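Local atomic coordinates of gamma-glutamyl-gamma-aminobutyraldehyde dehydrogenase (Burkholderia cenocepacia, PDB entry 4LIH), a protein that probably oxidises aldehydes, perhaps including gamma-glutamyl-gamma-aminobutyraldehyde, to carboxylic acids with NAD+ or NADP+ as electron acceptor. Residues V438-N442 and L443-H447; A231-P234 and G235-L238. All blocks are in the same frame, centred on the assembly; numbering follows the deposited sequence.

Contact 1: V438-N442 and L443-H447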
loop_
_atom_site.group_PDB
_atom_site.type_symbol
_atom_site.label_atom_id
_atom_site.label_comp_id
_atom_site.label_asym_id
_atom_site.label_seq_id
_atom_site.Cartn_x
_atom_site.Cartn_y
_atom_site.Cartn_z
ATOM N N VAL A 438 0.344 -27.345 8.971
ATOM C CA VAL A 438 1.458 -28.267 8.878
ATOM C C VAL A 438 2.396 -28.060 10.069
ATOM O O VAL A 438 2.596 -26.926 10.519
ATOM C CB VAL A 438 2.236 -28.189 7.530
ATOM C CG1 VAL A 438 2.770 -26.779 7.250
ATOM C CG2 VAL A 438 3.284 -29.279 7.494
ATOM N N TRP A 439 2.875 -29.180 10.620
ATOM C CA TRP A 439 3.813 -29.146 11.755
ATOM C C TRP A 439 5.141 -29.740 11.353
ATOM O O TRP A 439 5.225 -30.949 11.076
ATOM C CB TRP A 439 3.281 -29.905 12.974
ATOM C CG TRP A 439 1.980 -29.358 13.520
ATOM C CD1 TRP A 439 0.765 -29.411 12.907
ATOM C CD2 TRP A 439 1.779 -28.618 14.744
ATOM N NE1 TRP A 439 -0.167 -28.820 13.675
ATOM C CE2 TRP A 439 0.418 -28.280 14.793
ATOM C CE3 TRP A 439 2.616 -28.227 15.799
ATOM C CZ2 TRP A 439 -0.154 -27.609 15.886
ATOM C CZ3 TRP A 439 2.070 -27.521 16.867
ATOM C CH2 TRP A 439 0.690 -27.204 16.895
ATOM N N THR A 440 6.185 -28.907 11.384
ATOM C CA THR A 440 7.524 -29.284 10.966
ATOM C C THR A 440 8.528 -28.268 11.498
ATOM O O THR A 440 8.237 -27.070 11.592
ATOM C CB THR A 440 7.664 -29.389 9.430
ATOM O OG1 THR A 440 8.987 -29.819 9.096
ATOM C CG2 THR A 440 7.367 -28.039 8.713
ATOM N N SER A 441 9.726 -28.765 11.835
ATOM C CA SER A 441 10.814 -27.912 12.264
ATOM C C SER A 441 11.648 -27.380 11.095
ATOM O O SER A 441 12.500 -26.517 11.295
ATOM C CB SER A 441 11.715 -28.668 13.276
ATOM O OG SER A 441 12.249 -29.827 12.659
ATOM N N ASN A 442 11.410 -27.889 9.887
ATOM C CA ASN A 442 12.281 -27.656 8.742
ATOM C C ASN A 442 11.824 -26.418 7.987
ATOM O O ASN A 442 10.670 -26.313 7.642
ATOM C CB ASN A 442 12.263 -28.862 7.801
ATOM C CG ASN A 442 13.240 -28.732 6.653
ATOM O OD1 ASN A 442 12.930 -28.167 5.611
ATOM N ND2 ASN A 442 14.448 -29.255 6.842
ATOM N N LEU A 443 12.747 -25.492 7.762
ATOM C CA LEU A 443 12.459 -24.221 7.096
ATOM C C LEU A 443 11.844 -24.405 5.733
ATOM O O LEU A 443 10.759 -23.870 5.448
ATOM C CB LEU A 443 13.723 -23.396 7.001
ATOM C CG LEU A 443 13.634 -22.133 6.140
ATOM C CD1 LEU A 443 12.955 -21.053 6.969
ATOM C CD2 LEU A 443 15.047 -21.734 5.656
ATOM N N THR A 444 12.476 -25.222 4.893
ATOM C CA THR A 444 11.981 -25.455 3.527
ATOM C C THR A 444 10.634 -26.170 3.492
ATOM O O THR A 444 9.718 -25.763 2.749
ATOM C CB THR A 444 13.066 -26.155 2.665
ATOM O OG1 THR A 444 14.133 -25.227 2.441
ATOM C CG2 THR A 444 12.549 -26.607 1.310
ATOM N N THR A 445 10.487 -27.205 4.305
ATOM C CA THR A 445 9.215 -27.928 4.395
ATOM C C THR A 445 8.086 -26.979 4.800
ATOM O O THR A 445 7.001 -26.965 4.189
ATOM C CB THR A 445 9.339 -29.079 5.404
ATOM O OG1 THR A 445 10.396 -29.948 4.972
ATOM C CG2 THR A 445 8.045 -29.862 5.530
ATOM N N ALA A 446 8.340 -26.166 5.823
ATOM C CA ALA A 446 7.309 -25.250 6.305
ATOM C C ALA A 446 6.790 -24.330 5.197
ATOM O O ALA A 446 5.570 -24.244 4.971
ATOM C CB ALA A 446 7.807 -24.430 7.470
ATOM N N HIS A 447 7.693 -23.652 4.513
ATOM C CA HIS A 447 7.271 -22.724 3.478
ATOM C C HIS A 447 6.749 -23.414 2.242
ATOM O O HIS A 447 5.773 -22.937 1.653
ATOM C CB HIS A 447 8.379 -21.741 3.115
ATOM C CG HIS A 447 8.681 -20.757 4.202
ATOM N ND1 HIS A 447 7.919 -19.639 4.427
ATOM C CD2 HIS A 447 9.686 -20.713 5.102
ATOM C CE1 HIS A 447 8.411 -18.962 5.444
ATOM N NE2 HIS A 447 9.495 -19.597 5.870
#

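Contact 2: A231-P234 and G235-L238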
loop_
_atom_site.group_PDB
_atom_site.type_symbol
_atom_site.label_atom_id
_atom_site.label_comp_id
_atom_site.label_asym_id
_atom_site.label_seq_id
_atom_site.Cartn_x
_atom_site.Cartn_y
_atom_site.Cartn_z
ATOM N N ALA A 231 -36.451 -17.347 11.878
ATOM C CA ALA A 231 -35.935 -18.555 11.275
ATOM C C ALA A 231 -35.432 -18.292 9.832
ATOM O O ALA A 231 -34.818 -17.269 9.558
ATOM C CB ALA A 231 -36.999 -19.659 11.323
ATOM N N GLY A 232 -35.675 -19.226 8.917
ATOM C CA GLY A 232 -35.225 -19.101 7.519
ATOM C C GLY A 232 -35.829 -17.961 6.721
ATOM O O GLY A 232 -35.136 -17.366 5.876
ATOM N N GLU A 233 -37.110 -17.658 6.932
ATOM C CA GLU A 233 -37.790 -16.692 6.076
ATOM C C GLU A 233 -37.107 -15.318 6.028
ATOM O O GLU A 233 -36.898 -14.806 4.948
ATOM C CB GLU A 233 -39.267 -16.549 6.461
ATOM C CG GLU A 233 -40.089 -15.537 5.653
ATOM C CD GLU A 233 -40.508 -16.045 4.282
ATOM O OE1 GLU A 233 -40.165 -17.200 3.928
ATOM O OE2 GLU A 233 -41.189 -15.286 3.533
ATOM N N PRO A 234 -36.733 -14.734 7.188
ATOM C CA PRO A 234 -36.161 -13.379 7.083
ATOM C C PRO A 234 -34.811 -13.341 6.348
ATOM O O PRO A 234 -34.562 -12.392 5.596
ATOM C CB PRO A 234 -36.099 -12.878 8.535
ATOM C CG PRO A 234 -36.465 -14.010 9.397
ATOM C CD PRO A 234 -36.965 -15.160 8.565
ATOM N N GLY A 235 -34.012 -14.390 6.478
ATOM C CA GLY A 235 -32.808 -14.578 5.641
ATOM C C GLY A 235 -33.046 -14.662 4.131
ATOM O O GLY A 235 -32.368 -13.991 3.359
ATOM N N LYS A 236 -34.045 -15.432 3.701
ATOM C CA LYS A 236 -34.544 -15.385 2.314
ATOM C C LYS A 236 -34.902 -14.002 1.875
ATOM O O LYS A 236 -34.527 -13.567 0.794
ATOM C CB LYS A 236 -35.836 -16.211 2.117
ATOM C CG LYS A 236 -35.636 -17.696 2.301
ATOM C CD LYS A 236 -36.954 -18.466 2.227
ATOM C CE LYS A 236 -36.707 -19.929 2.557
ATOM N NZ LYS A 236 -37.860 -20.825 2.230
ATOM N N LEU A 237 -35.701 -13.323 2.693
ATOM C CA LEU A 237 -36.287 -12.084 2.275
ATOM C C LEU A 237 -35.187 -11.050 2.142
ATOM O O LEU A 237 -35.261 -10.200 1.294
ATOM C CB LEU A 237 -37.387 -11.632 3.248
ATOM C CG LEU A 237 -38.684 -12.488 3.302
ATOM C CD1 LEU A 237 -39.490 -12.093 4.531
ATOM C CD2 LEU A 237 -39.570 -12.343 2.074
ATOM N N LEU A 238 -34.177 -11.124 2.988
ATOM C CA LEU A 238 -33.033 -10.214 2.867
ATOM C C LEU A 238 -32.195 -10.520 1.602
ATOM O O LEU A 238 -31.708 -9.613 0.947
ATOM C CB LEU A 238 -32.174 -10.234 4.140
ATOM C CG LEU A 238 -32.791 -9.567 5.379
ATOM C CD1 LEU A 238 -32.071 -9.913 6.684
ATOM C CD2 LEU A 238 -32.827 -8.062 5.228
#

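Contact 1: V438-N442 and L443-H447
An asparagine N-cap opens helix 443-452 in the beta-alpha-beta unit made by strand 435-439, this helix and strand 457-460, and N442 and T445 are its central pair. N442 OD1 accepts the backbone N-H of T445 at 2.9 Å; the N-H lies in the carbonyl plane, on a lone pair, and the bond is nearly straight at 168°. N442 CG stands anti to its own backbone N (chi1 -175°), which brings OD1 up to the N-H groups at the start of the helix; T444 N lies 3.1 Å from OD1 of N442. The backbone follows suit: A446 N donates to N442 O, closing the first helical turn. The two side chains of N442 and T445 meet at about a right angle, and T445 OG1 reaches 3.5 Å from N442 CG.

The connection before the cap is itself ordered. In an ST turn, T440 OG1 accepts from N442 N at 3.2 Å and is also hydrogen-bonded to D286 OD1, so one oxygen ties the strand exit both to the cap residue and to a neighbouring loop. The outer face of the helix start belongs to the tetramer: T444 OG1 hydrogen-bonds to L503 O of the third subunit, and H447 NE2 meets H447 NE2 of the second subunit in a hydrogen bond. On the side facing the sheet, methyl groups make most of the contact, with A446 touching V460 of the following strand. There T440 CG2 rests against the helix backbone and methyls at once, 3.6 Å from A446 N, 3.7 Å from T445 CG2 and 3.8 Å from A446 CB.

Contact 2: A231-P234 and G235-L238
P234 O receives the N-H of L238 at 2.9 Å, with the donor tilted 24° from the carbonyl plane; the isobutyl group of L238 lies against the same oxygen, its CG 3.3 Å away. One residue earlier, L237 N bonds E233 O, and K236 N donates to G232 O in a straighter bond of 172°. These three i to i+4 bonds make up the first turns of helix 232-240, where G232 and G235 belong to a GxGxxG-like sequence that may be related to dinucleotide binding in this family. Just ahead of it, A231 O accepts from K199 NZ at the end of strand 195-199. P234 and L238 pack on V67 of helix 64-80 and on K199.

On the outer side E233 projects outward, and its bend at chi2 (78°) brings CG and the carboxylate alongside the branches of L237: CG of E233 lies 3.7 Å from L237 CD1, and OE2 comes equally near L237 CD2. K236 extends from CG onward and crosses the glutamate at about a right angle. E233 OE1 approaches K236 CD at 3.8 Å, while K236 NZ stays 4.6 Å from that oxygen, so any attraction between the opposite charges would act without contact.

How the contacts relate
Both contacts lie near the N-terminal ends of helices, yet they sit far apart in one aldehyde dehydrogenase chain, on opposite sides of its centre. Their centres are about 45 Å apart and their nearest atoms about 36 Å, so neither touches the other. Contact 2 comes first along the chain, on helix 232-240, between strands 225-227 and 246-250 of the sheet that also contains strand 195-199, probably in the cofactor-binding part. Contact 1 follows some two hundred residues later, joining strand 435-439 of a different sheet to helix 443-452. Contact 1 thus serves the subunit interfaces of the tetramer, whereas contact 2 meets no other chain of the assembly. Both lie away from the predicted active-site residue, E274.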